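Side-chain contacts in universal stress protein (Pseudomonas aeruginosa UCBPP-PA14, PDB 7MQ5), which is of unknown function but belongs to the universal stress protein family, whose members are linked to bacterial survival under stress and some of which bind ATP: residues T80-Q85 with W113-F118; I10-E15 with G21-R26. All coordinates share one frame; numbering follows the deposited sequence. Where two conformers were deposited one is given.

Interaction 1: residues T80-Q85 with W113-F118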
loop_
_atom_site.group_PDB
_atom_site.type_symbol
_atom_site.label_atom_id
_atom_site.label_comp_id
_atom_site.label_asym_id
_atom_site.label_seq_id
_atom_site.Cartn_x
_atom_site.Cartn_y
_atom_site.Cartn_z
ATOM N N THR A 80 -12.685 0.492 13.867
ATOM C CA THR A 80 -12.639 1.941 14.192
ATOM C C THR A 80 -11.985 2.697 13.027
ATOM O O THR A 80 -12.499 3.750 12.597
ATOM C CB THR A 80 -11.889 2.178 15.504
ATOM O OG1 THR A 80 -12.544 1.471 16.555
ATOM C CG2 THR A 80 -11.815 3.641 15.851
ATOM N N ILE A 81 -10.895 2.142 12.510
ATOM C CA ILE A 81 -10.186 2.775 11.366
ATOM C C ILE A 81 -11.101 2.831 10.136
ATOM O O ILE A 81 -11.197 3.901 9.507
ATOM C CB ILE A 81 -8.890 2.004 11.073
ATOM C CG1 ILE A 81 -7.942 2.086 12.269
ATOM C CG2 ILE A 81 -8.241 2.516 9.803
ATOM C CD1 ILE A 81 -6.779 1.139 12.208
ATOM N N ILE A 82 -11.732 1.712 9.772
ATOM C CA ILE A 82 -12.593 1.731 8.553
ATOM C C ILE A 82 -13.798 2.660 8.775
ATOM O O ILE A 82 -14.147 3.399 7.837
ATOM C CB ILE A 82 -12.972 0.298 8.145
ATOM C CG1 ILE A 82 -11.724 -0.450 7.666
ATOM C CG2 ILE A 82 -14.079 0.295 7.100
ATOM C CD1 ILE A 82 -11.911 -1.932 7.488
ATOM N N ALA A 83 -14.388 2.671 9.972
ATOM C CA ALA A 83 -15.528 3.590 10.200
ATOM C C ALA A 83 -15.065 5.040 10.012
ATOM O O ALA A 83 -15.845 5.863 9.488
ATOM C CB ALA A 83 -16.133 3.376 11.565
ATOM N N GLU A 84 -13.849 5.358 10.450
ATOM C CA GLU A 84 -13.352 6.749 10.300
ATOM C C GLU A 84 -13.102 7.058 8.819
ATOM O O GLU A 84 -13.392 8.183 8.369
ATOM C CB GLU A 84 -12.093 6.969 11.133
ATOM C CG GLU A 84 -11.858 8.429 11.443
ATOM C CD GLU A 84 -12.802 9.002 12.491
ATOM O OE1 GLU A 84 -13.661 8.245 13.042
ATOM O OE2 GLU A 84 -12.656 10.198 12.783
ATOM N N GLN A 85 -12.538 6.107 8.083
ATOM C CA GLN A 85 -12.325 6.283 6.625
ATOM C C GLN A 85 -13.670 6.570 5.945
ATOM O O GLN A 85 -13.726 7.439 5.049
ATOM C CB GLN A 85 -11.654 5.028 6.070
ATOM C CG GLN A 85 -11.403 5.089 4.569
ATOM C CD GLN A 85 -12.570 4.613 3.737
ATOM O OE1 GLN A 85 -13.366 3.772 4.156
ATOM N NE2 GLN A 85 -12.650 5.110 2.511
ATOM N N TRP A 113 -4.301 -7.624 9.495
ATOM C CA TRP A 113 -4.843 -8.427 8.374
ATOM C C TRP A 113 -6.325 -8.110 8.152
ATOM O O TRP A 113 -6.742 -8.043 6.985
ATOM C CB TRP A 113 -4.567 -9.916 8.587
ATOM C CG TRP A 113 -3.238 -10.310 8.022
ATOM C CD1 TRP A 113 -2.109 -10.728 8.667
ATOM C CD2 TRP A 113 -2.880 -10.184 6.637
ATOM N NE1 TRP A 113 -1.106 -10.946 7.753
ATOM C CE2 TRP A 113 -1.537 -10.576 6.509
ATOM C CE3 TRP A 113 -3.572 -9.742 5.507
ATOM C CZ2 TRP A 113 -0.898 -10.614 5.270
ATOM C CZ3 TRP A 113 -2.931 -9.738 4.290
ATOM C CH2 TRP A 113 -1.615 -10.178 4.179
ATOM N N LYS A 114 -7.098 -7.908 9.217
ATOM C CA LYS A 114 -8.536 -7.586 9.037
ATOM C C LYS A 114 -8.660 -6.196 8.399
ATOM O O LYS A 114 -9.536 -6.010 7.551
ATOM C CB LYS A 114 -9.265 -7.715 10.373
ATOM C CG LYS A 114 -9.422 -9.159 10.832
ATOM C CD LYS A 114 -10.098 -9.328 12.168
ATOM C CE LYS A 114 -10.252 -10.785 12.546
ATOM N NZ LYS A 114 -10.826 -10.927 13.900
ATOM N N LEU A 115 -7.787 -5.267 8.782
ATOM C CA LEU A 115 -7.808 -3.927 8.149
ATOM C C LEU A 115 -7.536 -4.083 6.648
ATOM O O LEU A 115 -8.251 -3.483 5.824
ATOM C CB LEU A 115 -6.748 -3.030 8.796
ATOM C CG LEU A 115 -6.558 -1.671 8.131
ATOM C CD1 LEU A 115 -7.837 -0.863 8.164
ATOM C CD2 LEU A 115 -5.412 -0.915 8.779
ATOM N N LEU A 116 -6.496 -4.833 6.300
ATOM C CA LEU A 116 -6.160 -4.984 4.862
ATOM C C LEU A 116 -7.262 -5.707 4.090
ATOM O O LEU A 116 -7.490 -5.382 2.925
ATOM C CB LEU A 116 -4.849 -5.752 4.729
ATOM C CG LEU A 116 -3.608 -4.989 5.169
ATOM C CD1 LEU A 116 -2.388 -5.881 5.118
ATOM C CD2 LEU A 116 -3.400 -3.742 4.328
ATOM N N ARG A 117 -7.913 -6.677 4.723
ATOM C CA ARG A 117 -8.987 -7.446 4.057
ATOM C C ARG A 117 -10.175 -6.535 3.733
ATOM O O ARG A 117 -10.606 -6.502 2.564
ATOM C CB ARG A 117 -9.388 -8.586 4.997
ATOM C CG ARG A 117 -10.486 -9.490 4.471
ATOM C CD ARG A 117 -10.570 -10.744 5.323
ATOM N NE ARG A 117 -9.299 -11.461 5.352
ATOM C CZ ARG A 117 -8.485 -11.588 6.401
ATOM N NH1 ARG A 117 -8.803 -11.089 7.585
ATOM N NH2 ARG A 117 -7.354 -12.258 6.264
ATOM N N PHE A 118 -10.605 -5.740 4.714
ATOM C CA PHE A 118 -11.893 -5.007 4.577
ATOM C C PHE A 118 -11.762 -3.552 4.144
ATOM O O PHE A 118 -12.804 -2.977 3.808
ATOM C CB PHE A 118 -12.690 -5.148 5.876
ATOM C CG PHE A 118 -13.158 -6.562 6.098
ATOM C CD1 PHE A 118 -14.132 -7.115 5.278
ATOM C CD2 PHE A 118 -12.598 -7.353 7.085
ATOM C CE1 PHE A 118 -14.552 -8.427 5.451
ATOM C CE2 PHE A 118 -13.023 -8.660 7.264
ATOM C CZ PHE A 118 -13.995 -9.197 6.445
#
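Neighbouring helices on one face of the parallel, amino-terminal part of the sheet meet here: Leu-115 of helix 110-118 reaches across to Ile-81 and Ile-82 of helix 77-88. One methyl of the leucine does the touching. Its CD1 lies 3.8 Å from Ile-81 CG2 and 3.9 Å from Ile-82 CG1, so a single branch is shared by two successive isoleucines. The leucine crosses Ile-81 at about a right angle but slides past Ile-82 in the opposite sense. With CG anti to the backbone N (chi1 173°), Leu-115 turns toward the other helix although its CB sets off to the side. The short helical segments run roughly parallel, 33° apart, and their axes come no closer than 10.5 Å, a distance spanned mainly by aliphatic side chains. In this Rossmann-like alpha/beta arrangement, Ile-81 also rests on Leu-11 and Val-13 of strand 9-13 and on Ile-93 of strand 92-96, while Leu-115 touches Lys-95. Farther along, Ile-82 extends CD1 to the last turn of its partner, meeting Phe-118 CB at 3.7 Å, and the phenylalanine ring leads away from the isoleucine.

Interaction 2: residues I10-E15 with G21-R26; sequences ILVVIE and GLALKR
Val-12, Leu-24 and Ala-23 carry most of this contact between strand 9-13 and the first turn of helix 22-34. Val-12 points at the helix and meets its backbone more closely than its side chains: CG1, anti to the valine's own N (chi1 -173°), lies 3.7 Å from Leu-24 N and 3.8 Å from Ala-23 C. The same methyl is 4.0 Å from Ala-23 CB. The small Ala-23 is consistent with the close approach of helix and strand, their short axes coming within 7.7 Å. That alanine CB also sits 3.5 Å from Val-13 O, a van der Waals contact with the strand backbone. Ile-14 CD1 comes to within 4.1 Å of Leu-24 CB, not of the leucine's branched end, as the two side chains cross at a slant. No hydrogen bond spans the segments; the contact is apolar packing. Around it, Ala-23 touches Ile-94 of strand 92-96, and Val-12 touches Leu-40 of strand 37-43. Strand and helix run nearly antiparallel, at 154°, the reversal expected where the chain leaves a sheet strand and turns back over it in the opening half of a beta-alpha-beta crossover, here completed by strand 37-43.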
loop_
_atom_site.group_PDB
_atom_site.type_symbol
_atom_site.label_atom_id
_atom_site.label_comp_id
_atom_site.label_asym_id
_atom_site.label_seq_id
_atom_site.Cartn_x
_atom_site.Cartn_y
_atom_site.Cartn_z
ATOM N N ILE A 10 -6.255 11.823 3.490
ATOM C CA ILE A 10 -5.517 10.648 3.994
ATOM C C ILE A 10 -5.859 10.436 5.458
ATOM O O ILE A 10 -5.778 11.403 6.251
ATOM C CB ILE A 10 -4.008 10.883 3.827
ATOM C CG1 ILE A 10 -3.641 11.109 2.359
ATOM C CG2 ILE A 10 -3.215 9.749 4.455
ATOM C CD1 ILE A 10 -2.208 11.523 2.145
ATOM N N LEU A 11 -6.272 9.219 5.786
ATOM C CA LEU A 11 -6.473 8.839 7.201
ATOM C C LEU A 11 -5.121 8.389 7.764
ATOM O O LEU A 11 -4.515 7.443 7.213
ATOM C CB LEU A 11 -7.511 7.724 7.294
ATOM C CG LEU A 11 -7.829 7.261 8.714
ATOM C CD1 LEU A 11 -8.432 8.398 9.525
ATOM C CD2 LEU A 11 -8.764 6.061 8.677
ATOM N N VAL A 12 -4.661 9.066 8.813
ATOM C CA VAL A 12 -3.367 8.751 9.460
ATOM C C VAL A 12 -3.664 8.139 10.823
ATOM O O VAL A 12 -4.236 8.831 11.683
ATOM C CB VAL A 12 -2.491 10.003 9.598
ATOM C CG1 VAL A 12 -1.110 9.644 10.107
ATOM C CG2 VAL A 12 -2.403 10.793 8.301
ATOM N N VAL A 13 -3.315 6.873 11.000
ATOM C CA VAL A 13 -3.514 6.210 12.313
ATOM C C VAL A 13 -2.350 6.611 13.218
ATOM O O VAL A 13 -1.197 6.290 12.901
ATOM C CB VAL A 13 -3.629 4.695 12.142
ATOM C CG1 VAL A 13 -3.805 4.024 13.496
ATOM C CG2 VAL A 13 -4.769 4.348 11.209
ATOM N N ILE A 14 -2.677 7.294 14.307
ATOM C CA ILE A 14 -1.691 7.818 15.292
ATOM C C ILE A 14 -1.672 6.898 16.510
ATOM O O ILE A 14 -2.731 6.678 17.105
ATOM C CB ILE A 14 -2.059 9.266 15.704
ATOM C CG1 ILE A 14 -2.083 10.231 14.513
ATOM C CG2 ILE A 14 -1.134 9.762 16.811
ATOM C CD1 ILE A 14 -0.745 10.437 13.837
ATOM N N GLU A 15 -0.494 6.399 16.872
ATOM C CA GLU A 15 -0.330 5.569 18.090
ATOM C C GLU A 15 -0.006 6.485 19.260
ATOM O O GLU A 15 0.781 7.423 19.130
ATOM C CB GLU A 15 0.822 4.573 17.954
ATOM C CG GLU A 15 0.562 3.437 16.988
ATOM C CD GLU A 15 -0.305 2.300 17.510
ATOM O OE1 GLU A 15 -0.589 2.260 18.726
ATOM O OE2 GLU A 15 -0.664 1.423 16.701
ATOM N N GLY A 21 6.858 7.356 14.870
ATOM C CA GLY A 21 5.624 7.920 14.308
ATOM C C GLY A 21 5.738 7.918 12.805
ATOM O O GLY A 21 5.601 8.984 12.203
ATOM N N LEU A 22 5.957 6.745 12.214
ATOM C CA LEU A 22 6.208 6.748 10.751
ATOM C C LEU A 22 4.920 7.025 9.978
ATOM O O LEU A 22 5.044 7.513 8.854
ATOM C CB LEU A 22 6.885 5.451 10.288
ATOM C CG LEU A 22 8.421 5.454 10.278
ATOM C CD1 LEU A 22 8.984 6.514 9.342
ATOM C CD2 LEU A 22 8.982 5.654 11.659
ATOM N N ALA A 23 3.739 6.682 10.506
ATOM C CA ALA A 23 2.513 6.958 9.707
ATOM C C ALA A 23 2.418 8.457 9.404
ATOM O O ALA A 23 2.199 8.843 8.241
ATOM C CB ALA A 23 1.281 6.447 10.408
ATOM N N LEU A 24 2.608 9.288 10.421
ATOM C CA LEU A 24 2.514 10.750 10.187
ATOM C C LEU A 24 3.687 11.235 9.327
ATOM O O LEU A 24 3.491 12.153 8.531
ATOM C CB LEU A 24 2.467 11.487 11.525
ATOM C CG LEU A 24 2.279 13.001 11.432
ATOM C CD1 LEU A 24 1.021 13.376 10.643
ATOM C CD2 LEU A 24 2.237 13.581 12.834
ATOM N N LYS A 25 4.880 10.654 9.489
ATOM C CA LYS A 25 6.016 11.107 8.634
ATOM C C LYS A 25 5.688 10.838 7.158
ATOM O O LYS A 25 5.912 11.734 6.317
ATOM C CB LYS A 25 7.320 10.435 9.070
ATOM C CG LYS A 25 7.906 10.991 10.362
ATOM C CD LYS A 25 9.177 10.308 10.805
ATOM C CE LYS A 25 9.875 11.057 11.920
ATOM N NZ LYS A 25 10.343 12.387 11.465
ATOM N N ARG A 26 5.198 9.643 6.830
ATOM C CA ARG A 26 4.875 9.391 5.402
ATOM C C ARG A 26 3.752 10.341 4.956
ATOM O O ARG A 26 3.809 10.841 3.823
ATOM C CB ARG A 26 4.396 7.962 5.142
ATOM C CG ARG A 26 5.302 6.848 5.626
ATOM C CD ARG A 26 6.759 7.033 5.353
ATOM N NE ARG A 26 7.463 5.782 5.537
ATOM C CZ ARG A 26 8.773 5.665 5.657
ATOM N NH1 ARG A 26 9.313 4.463 5.753
ATOM N NH2 ARG A 26 9.542 6.737 5.708
#

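In the fold
Strand 9-13 is the common ground of the two contacts, with helix 77-88 on one side of the sheet and helix 22-34 on the other. Interaction 2 joins a strand to the helix that follows it, whereas interaction 1 joins two helices more distant in sequence, side by side. Both are mainly buried and apolar, yet the first spans a larger distance between axes with isoleucine and leucine side chains and the second brings methyls against backbone at short range. They touch directly: Val-13 CG2 lies 3.9 Å from Ile-81 CD1. Phe-118, Ile-14 and Leu-24, all partly exposed, mark where each contact nears the surface.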